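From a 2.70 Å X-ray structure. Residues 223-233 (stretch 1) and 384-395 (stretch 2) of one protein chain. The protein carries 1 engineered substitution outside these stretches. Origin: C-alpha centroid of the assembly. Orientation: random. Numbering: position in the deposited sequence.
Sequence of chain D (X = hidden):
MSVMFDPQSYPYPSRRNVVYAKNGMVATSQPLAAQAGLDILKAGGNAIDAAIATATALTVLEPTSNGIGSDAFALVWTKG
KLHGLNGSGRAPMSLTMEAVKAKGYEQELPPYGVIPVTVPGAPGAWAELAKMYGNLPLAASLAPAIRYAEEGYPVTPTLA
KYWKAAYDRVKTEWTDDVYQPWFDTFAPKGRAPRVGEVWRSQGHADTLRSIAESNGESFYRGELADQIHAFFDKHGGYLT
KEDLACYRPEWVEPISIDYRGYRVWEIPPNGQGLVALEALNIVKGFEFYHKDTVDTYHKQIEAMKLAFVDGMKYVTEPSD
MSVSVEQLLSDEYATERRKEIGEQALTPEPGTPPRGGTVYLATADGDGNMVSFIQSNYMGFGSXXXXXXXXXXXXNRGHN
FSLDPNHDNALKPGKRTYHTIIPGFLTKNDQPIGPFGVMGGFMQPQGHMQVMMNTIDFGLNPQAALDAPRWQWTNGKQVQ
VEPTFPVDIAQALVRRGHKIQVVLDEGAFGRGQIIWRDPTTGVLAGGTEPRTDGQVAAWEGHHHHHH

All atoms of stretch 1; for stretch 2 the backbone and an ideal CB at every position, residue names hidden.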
ATOM      1  N   GLU D 223      24.967 -39.964  33.482  1.00 56.44           N
ATOM      2  CA  GLU D 223      24.283 -41.068  32.811  1.00 64.13           C
ATOM      3  C   GLU D 223      23.882 -40.777  31.359  1.00 59.55           C
ATOM      4  O   GLU D 223      23.971 -41.653  30.498  1.00 61.34           O
ATOM      5  CB  GLU D 223      23.061 -41.512  33.617  1.00 72.15           C
ATOM      6  CG  GLU D 223      22.763 -42.998  33.471  1.00 94.45           C
ATOM      7  CD  GLU D 223      21.335 -43.269  33.055  1.00107.08           C
ATOM      8  OE1 GLU D 223      20.419 -43.009  33.861  1.00118.08           O
ATOM      9  OE2 GLU D 223      21.138 -43.747  31.919  1.00110.19           O
ATOM     10  N   LEU D 224      23.431 -39.555  31.096  1.00 53.87           N
ATOM     11  CA  LEU D 224      23.062 -39.152  29.746  1.00 42.79           C
ATOM     12  C   LEU D 224      24.293 -39.116  28.864  1.00 40.32           C
ATOM     13  O   LEU D 224      24.252 -39.559  27.719  1.00 35.21           O
ATOM     14  CB  LEU D 224      22.377 -37.792  29.746  1.00 39.64           C
ATOM     15  CG  LEU D 224      20.982 -37.739  30.358  1.00 46.04           C
ATOM     16  CD1 LEU D 224      20.556 -36.281  30.530  1.00 41.26           C
ATOM     17  CD2 LEU D 224      19.969 -38.551  29.536  1.00 29.09           C
ATOM     18  N   ALA D 225      25.390 -38.610  29.416  1.00 37.61           N
ATOM     19  CA  ALA D 225      26.685 -38.630  28.742  1.00 45.05           C
ATOM     20  C   ALA D 225      27.036 -40.018  28.226  1.00 50.43           C
ATOM     21  O   ALA D 225      27.543 -40.148  27.111  1.00 51.90           O
ATOM     22  CB  ALA D 225      27.776 -38.134  29.670  1.00 45.20           C
ATOM     23  N   ASP D 226      26.762 -41.042  29.040  1.00 51.36           N
ATOM     24  CA  ASP D 226      26.997 -42.437  28.667  1.00 52.11           C
ATOM     25  C   ASP D 226      26.090 -42.901  27.526  1.00 51.28           C
ATOM     26  O   ASP D 226      26.533 -43.633  26.639  1.00 51.10           O
ATOM     27  CB  ASP D 226      26.825 -43.360  29.874  1.00 54.84           C
ATOM     28  CG  ASP D 226      27.910 -43.174  30.911  1.00 61.16           C
ATOM     29  OD1 ASP D 226      27.683 -43.567  32.067  1.00 55.63           O
ATOM     30  OD2 ASP D 226      28.989 -42.638  30.585  1.00 56.22           O
ATOM     31  N   GLN D 227      24.825 -42.475  27.555  1.00 47.04           N
ATOM     32  CA  GLN D 227      23.868 -42.816  26.501  1.00 48.21           C
ATOM     33  C   GLN D 227      24.214 -42.147  25.184  1.00 47.86           C
ATOM     34  O   GLN D 227      24.015 -42.725  24.116  1.00 50.87           O
ATOM     35  CB  GLN D 227      22.459 -42.410  26.903  1.00 48.61           C
ATOM     36  CG  GLN D 227      21.830 -43.314  27.926  1.00 51.77           C
ATOM     37  CD  GLN D 227      20.354 -43.038  28.104  1.00 53.84           C
ATOM     38  OE1 GLN D 227      19.891 -42.793  29.217  1.00 61.19           O
ATOM     39  NE2 GLN D 227      19.603 -43.069  27.006  1.00 37.74           N
ATOM     40  N   ILE D 228      24.715 -40.918  25.276  1.00 44.78           N
ATOM     41  CA  ILE D 228      25.152 -40.151  24.118  1.00 44.49           C
ATOM     42  C   ILE D 228      26.390 -40.799  23.514  1.00 45.21           C
ATOM     43  O   ILE D 228      26.446 -41.019  22.308  1.00 48.75           O
ATOM     44  CB  ILE D 228      25.448 -38.671  24.486  1.00 42.77           C
ATOM     45  CG1 ILE D 228      24.162 -37.932  24.841  1.00 48.30           C
ATOM     46  CG2 ILE D 228      26.115 -37.946  23.336  1.00 38.87           C
ATOM     47  CD1 ILE D 228      24.403 -36.641  25.585  1.00 48.91           C
ATOM     48  N   HIS D 229      27.364 -41.121  24.362  1.00 48.85           N
ATOM     49  CA  HIS D 229      28.613 -41.752  23.925  1.00 50.47           C
ATOM     50  C   HIS D 229      28.372 -43.093  23.236  1.00 48.10           C
ATOM     51  O   HIS D 229      29.002 -43.387  22.219  1.00 49.66           O
ATOM     52  CB  HIS D 229      29.582 -41.917  25.105  1.00 52.19           C
ATOM     53  CG  HIS D 229      30.774 -42.778  24.805  1.00 58.78           C
ATOM     54  ND1 HIS D 229      31.887 -42.304  24.147  1.00 61.52           N
ATOM     55  CD2 HIS D 229      31.024 -44.081  25.075  1.00 60.75           C
ATOM     56  CE1 HIS D 229      32.770 -43.277  24.021  1.00 67.02           C
ATOM     57  NE2 HIS D 229      32.270 -44.367  24.574  1.00 68.83           N
ATOM     58  N   ALA D 230      27.448 -43.881  23.788  1.00 49.58           N
ATOM     59  CA  ALA D 230      27.187 -45.235  23.314  1.00 54.14           C
ATOM     60  C   ALA D 230      26.568 -45.233  21.928  1.00 56.35           C
ATOM     61  O   ALA D 230      26.919 -46.060  21.090  1.00 64.22           O
ATOM     62  CB  ALA D 230      26.296 -45.990  24.298  1.00 52.80           C
ATOM     63  N   PHE D 231      25.654 -44.300  21.688  1.00 53.03           N
ATOM     64  CA  PHE D 231      24.976 -44.215  20.397  1.00 53.25           C
ATOM     65  C   PHE D 231      25.915 -43.749  19.272  1.00 50.66           C
ATOM     66  O   PHE D 231      25.803 -44.200  18.126  1.00 47.03           O
ATOM     67  CB  PHE D 231      23.748 -43.307  20.484  1.00 47.82           C
ATOM     68  CG  PHE D 231      22.901 -43.317  19.240  1.00 46.52           C
ATOM     69  CD1 PHE D 231      22.081 -44.403  18.945  1.00 46.19           C
ATOM     70  CD2 PHE D 231      22.930 -42.251  18.357  1.00 38.48           C
ATOM     71  CE1 PHE D 231      21.296 -44.419  17.803  1.00 38.46           C
ATOM     72  CE2 PHE D 231      22.159 -42.269  17.210  1.00 33.19           C
ATOM     73  CZ  PHE D 231      21.338 -43.356  16.936  1.00 42.56           C
ATOM     74  N   PHE D 232      26.831 -42.846  19.613  1.00 52.90           N
ATOM     75  CA  PHE D 232      27.820 -42.341  18.663  1.00 54.87           C
ATOM     76  C   PHE D 232      28.882 -43.386  18.335  1.00 58.90           C
ATOM     77  O   PHE D 232      29.276 -43.536  17.176  1.00 56.43           O
ATOM     78  CB  PHE D 232      28.461 -41.050  19.182  1.00 53.83           C
ATOM     79  CG  PHE D 232      27.697 -39.815  18.809  1.00 50.84           C
ATOM     80  CD1 PHE D 232      28.152 -38.983  17.795  1.00 47.41           C
ATOM     81  CD2 PHE D 232      26.503 -39.502  19.445  1.00 53.11           C
ATOM     82  CE1 PHE D 232      27.440 -37.846  17.434  1.00 49.77           C
ATOM     83  CE2 PHE D 232      25.776 -38.365  19.087  1.00 46.49           C
ATOM     84  CZ  PHE D 232      26.251 -37.538  18.079  1.00 51.98           C
ATOM     85  N   ASP D 233      29.328 -44.112  19.359  1.00 63.49           N
ATOM     86  CA  ASP D 233      30.305 -45.186  19.190  1.00 68.97           C
ATOM     87  C   ASP D 233      29.727 -46.323  18.341  1.00 66.77           C
ATOM     88  O   ASP D 233      30.454 -46.971  17.592  1.00 66.88           O
ATOM     89  CB  ASP D 233      30.766 -45.710  20.556  1.00 70.96           C
ATOM     90  CG  ASP D 233      31.952 -46.643  20.458  1.00 71.95           C
ATOM     91  OD1 ASP D 233      33.100 -46.155  20.454  1.00 72.48           O
ATOM     92  OD2 ASP D 233      31.731 -47.867  20.400  1.00 73.14           O
ATOM     93  N   UNK D 384      20.368 -34.463  12.737  1.00 33.04           N
ATOM     94  CA  UNK D 384      19.467 -35.595  12.553  1.00 34.01           C
ATOM     95  C   UNK D 384      19.731 -36.730  13.523  1.00 38.67           C
ATOM     96  O   UNK D 384      18.917 -37.656  13.663  1.00 34.13           O
ATOM     97  CB  UNK D 384      19.577 -36.118  11.119  1.00 34.01           C
ATOM     98  N   UNK D 385      20.875 -36.662  14.193  1.00 35.69           N
ATOM     99  CA  UNK D 385      21.194 -37.612  15.232  1.00 34.59           C
ATOM    100  C   UNK D 385      20.386 -37.274  16.466  1.00 32.49           C
ATOM    101  O   UNK D 385      20.541 -36.206  17.054  1.00 36.86           O
ATOM    102  CB  UNK D 385      22.693 -37.616  15.538  1.00 34.59           C
ATOM    103  N   UNK D 386      19.487 -38.174  16.829  1.00 29.79           N
ATOM    104  CA  UNK D 386      18.783 -38.063  18.085  1.00 36.00           C
ATOM    105  C   UNK D 386      19.154 -39.289  18.897  1.00 41.16           C
ATOM    106  O   UNK D 386      18.976 -40.411  18.426  1.00 39.01           O
ATOM    107  CB  UNK D 386      17.271 -37.945  17.885  1.00 36.00           C
ATOM    108  N   UNK D 387      19.710 -39.073  20.089  1.00 45.63           N
ATOM    109  CA  UNK D 387      20.055 -40.172  20.991  1.00 44.71           C
ATOM    110  C   UNK D 387      18.735 -40.803  21.407  1.00 48.86           C
ATOM    111  O   UNK D 387      17.860 -40.110  21.906  1.00 49.33           O
ATOM    112  CB  UNK D 387      20.865 -39.698  22.199  1.00 44.71           C
ATOM    113  N   UNK D 388      18.571 -42.112  21.152  1.00 54.97           N
ATOM    114  CA  UNK D 388      17.268 -42.778  21.207  1.00 53.86           C
ATOM    115  C   UNK D 388      16.585 -42.696  22.570  1.00 52.80           C
ATOM    116  O   UNK D 388      17.240 -42.823  23.615  1.00 46.52           O
ATOM    117  CB  UNK D 388      17.433 -44.249  20.819  1.00 53.86           C
ATOM    118  N   UNK D 389      15.274 -42.457  22.545  1.00 51.03           N
ATOM    119  CA  UNK D 389      14.460 -42.406  23.760  1.00 54.16           C
ATOM    120  C   UNK D 389      14.728 -41.253  24.713  1.00 53.77           C
ATOM    121  O   UNK D 389      14.126 -41.183  25.783  1.00 55.35           O
ATOM    122  CB  UNK D 389      14.651 -43.713  24.532  1.00 54.16           C
ATOM    123  N   UNK D 390      15.629 -40.348  24.343  1.00 50.38           N
ATOM    124  CA  UNK D 390      15.919 -39.212  25.206  1.00 50.20           C
ATOM    125  C   UNK D 390      15.524 -37.870  24.618  1.00 46.62           C
ATOM    126  O   UNK D 390      15.447 -36.887  25.335  1.00 41.43           O
ATOM    127  CB  UNK D 390      17.413 -39.192  25.537  1.00 50.20           C
ATOM    128  N   UNK D 391      15.274 -37.825  23.316  1.00 46.17           N
ATOM    129  CA  UNK D 391      14.850 -36.582  22.675  1.00 36.59           C
ATOM    130  C   UNK D 391      15.937 -35.527  22.577  1.00 38.05           C
ATOM    131  O   UNK D 391      15.650 -34.332  22.445  1.00 37.78           O
ATOM    132  CB  UNK D 391      13.659 -35.997  23.437  1.00 36.59           C
ATOM    133  N   UNK D 392      17.193 -35.958  22.658  1.00 32.30           N
ATOM    134  CA  UNK D 392      18.298 -35.030  22.467  1.00 30.30           C
ATOM    135  C   UNK D 392      18.609 -34.987  20.978  1.00 30.44           C
ATOM    136  O   UNK D 392      19.256 -35.887  20.432  1.00 36.17           O
ATOM    137  CB  UNK D 392      19.526 -35.440  23.283  1.00 30.30           C
ATOM    138  N   UNK D 393      18.101 -33.961  20.311  1.00 25.83           N
ATOM    139  CA  UNK D 393      18.464 -33.735  18.933  1.00 25.31           C
ATOM    140  C   UNK D 393      19.808 -33.018  18.907  1.00 24.23           C
ATOM    141  O   UNK D 393      19.935 -31.887  19.386  1.00 22.60           O
ATOM    142  CB  UNK D 393      17.387 -32.932  18.200  1.00 25.31           C
ATOM    143  N   UNK D 394      20.809 -33.690  18.355  1.00 29.07           N
ATOM    144  CA  UNK D 394      22.167 -33.164  18.341  1.00 29.51           C
ATOM    145  C   UNK D 394      22.356 -32.134  17.245  1.00 26.62           C
ATOM    146  O   UNK D 394      21.891 -32.313  16.120  1.00 36.38           O
ATOM    147  CB  UNK D 394      23.176 -34.301  18.166  1.00 29.51           C
ATOM    148  N   UNK D 395      23.039 -31.049  17.589  1.00 28.06           N
ATOM    149  CA  UNK D 395      23.359 -29.982  16.644  1.00 28.20           C
ATOM    150  C   UNK D 395      24.289 -30.428  15.513  1.00 26.18           C
ATOM    151  O   UNK D 395      24.984 -31.437  15.627  1.00 29.31           O
ATOM    152  CB  UNK D 395      23.999 -28.812  17.394  1.00 28.20           C
TER

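Stretch 1 is a helix from 223 to 233, and the side it turns to stretch 2 is built from Leu 224, Gln 227, Ile 228, Phe 231 and Phe 232. Apart from the amide of Gln 227, these side chains offer hydrocarbon and aromatic surface, so apolar partners are expected wherever a CA-to-CB bond points at them.

Position 384 has phi 89°, which by itself favours glycine, and its ideal CB finds nothing of the helix within 5.5 Å. The residue is Gly 384.

At 385 the bond points toward the helix, and the ideal CB lies 4.4 Å from Phe 232 CZ and 5.0 Å from Phe 231 CE2. A compact or medium apolar side chain would suit this place between two rings; valine, isoleucine or leucine are all plausible. The deposited Val 385, rotamer t, reaches both rings with one methyl: its CG1 is 3.7 Å from Phe 232 CE2 and 3.8 Å from Phe 231 CE2, where it sits at the edge of the Phe 231 ring.

Position 386 points away, and the helix cannot discriminate among side chains there. Its phi/psi of -118/122 is extended, compatible with a beta-branched residue, and Val 386 is found.

At 387 the bond is sideways, yet the backbones come close: its CA is 6.0 Å from the CA of Ile 228. The ideal CB is 4.6 Å from Ile 228 CG1 and 4.8 Å from Gln 227 O, favouring a small or branched aliphatic. Val 387 fills the space, with CG2 3.8 Å from Ile 228 CG1 and CG1 3.5 Å from Gln 227 O. Its backbone N also donates to the O of 392 at 3.2 Å, tying the two arms of stretch 2 together.

Position 388, with phi -60° and psi 139°, accepts proline, though other residues could adopt these angles. The ideal CB is 4.9 Å from Phe 231 CE1, so carbon against the ring is reasonable. Pro 388 places CD over one face of Phe 231, 3.7 Å from the ring centroid and 25° off its normal, a CH-pi contact.

Positions 389 and 391 have phi of 67° and 71°, again favouring glycine; both are glycine, Gly 389 and Gly 391.

Position 390 points toward the helix, and the ideal CB of 390 is 4.8 Å from Leu 224 CD2. Small polar or apolar groups would serve. Thr 390 brings OG1 to 3.9 Å from Leu 224 CD2, a packing contact.

Position 392 also points toward the helix, but its ideal CB is 5.5 Å from Ile 228 CG1, a gap calling for a longer aliphatic. Ile 392 extends CD1 to 4.1 Å from Ile 228 CD1.

Position 393 is out of reach and unconstrained by the helix; it is Ala 393.

At 394 the ideal CB lies 4.5 Å from Phe 232 CZ, suiting leucine or methionine. Met 394, m at all three chi angles, sets CE 3.9 Å from Phe 232 CE2 and 4.0 Å from Ile 228 CG2.

Position 395, out of reach, is Gln 395, whose amide is hydrogen-bonded elsewhere in the structure.

Stretch 2 (384-395) GVVVPGTGIAMQ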
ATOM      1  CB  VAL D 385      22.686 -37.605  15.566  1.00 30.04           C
ATOM      2  CG1 VAL D 385      23.005 -38.660  16.625  1.00 29.02           C
ATOM      3  CG2 VAL D 385      23.484 -37.867  14.317  1.00 32.59           C
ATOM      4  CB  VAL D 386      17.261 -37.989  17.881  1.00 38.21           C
ATOM      5  CG1 VAL D 386      16.543 -37.935  19.221  1.00 44.04           C
ATOM      6  CG2 VAL D 386      16.890 -36.773  17.043  1.00 34.67           C
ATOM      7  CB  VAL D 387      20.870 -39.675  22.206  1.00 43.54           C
ATOM      8  CG1 VAL D 387      21.235 -40.826  23.135  1.00 48.29           C
ATOM      9  CG2 VAL D 387      22.131 -38.955  21.743  1.00 42.19           C
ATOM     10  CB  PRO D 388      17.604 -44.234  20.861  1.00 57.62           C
ATOM     11  CG  PRO D 388      19.059 -44.377  21.160  1.00 55.25           C
ATOM     12  CD  PRO D 388      19.643 -43.057  20.803  1.00 52.73           C
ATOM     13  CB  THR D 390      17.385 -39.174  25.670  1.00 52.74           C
ATOM     14  OG1 THR D 390      17.573 -38.061  26.553  1.00 66.67           O
ATOM     15  CG2 THR D 390      18.293 -39.008  24.518  1.00 30.66           C
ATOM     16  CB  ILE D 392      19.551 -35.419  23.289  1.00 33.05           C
ATOM     17  CG1 ILE D 392      19.202 -35.543  24.777  1.00 43.23           C
ATOM     18  CG2 ILE D 392      20.659 -34.390  23.096  1.00 23.95           C
ATOM     19  CD1 ILE D 392      20.292 -36.166  25.623  1.00 39.57           C
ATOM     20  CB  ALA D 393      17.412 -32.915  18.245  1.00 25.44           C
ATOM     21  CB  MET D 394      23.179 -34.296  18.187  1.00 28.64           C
ATOM     22  CG  MET D 394      23.072 -35.344  19.282  1.00 26.99           C
ATOM     23  SD  MET D 394      23.577 -34.747  20.910  1.00 31.06           S
ATOM     24  CE  MET D 394      25.363 -34.911  20.788  1.00 30.39           C
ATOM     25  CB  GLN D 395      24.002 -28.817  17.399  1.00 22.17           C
ATOM     26  CG  GLN D 395      25.323 -29.145  18.075  1.00 21.83           C
ATOM     27  CD  GLN D 395      25.949 -27.929  18.710  1.00 31.81           C
ATOM     28  OE1 GLN D 395      25.505 -26.811  18.462  1.00 42.88           O
ATOM     29  NE2 GLN D 395      26.981 -28.132  19.531  1.00 15.54           N
TER
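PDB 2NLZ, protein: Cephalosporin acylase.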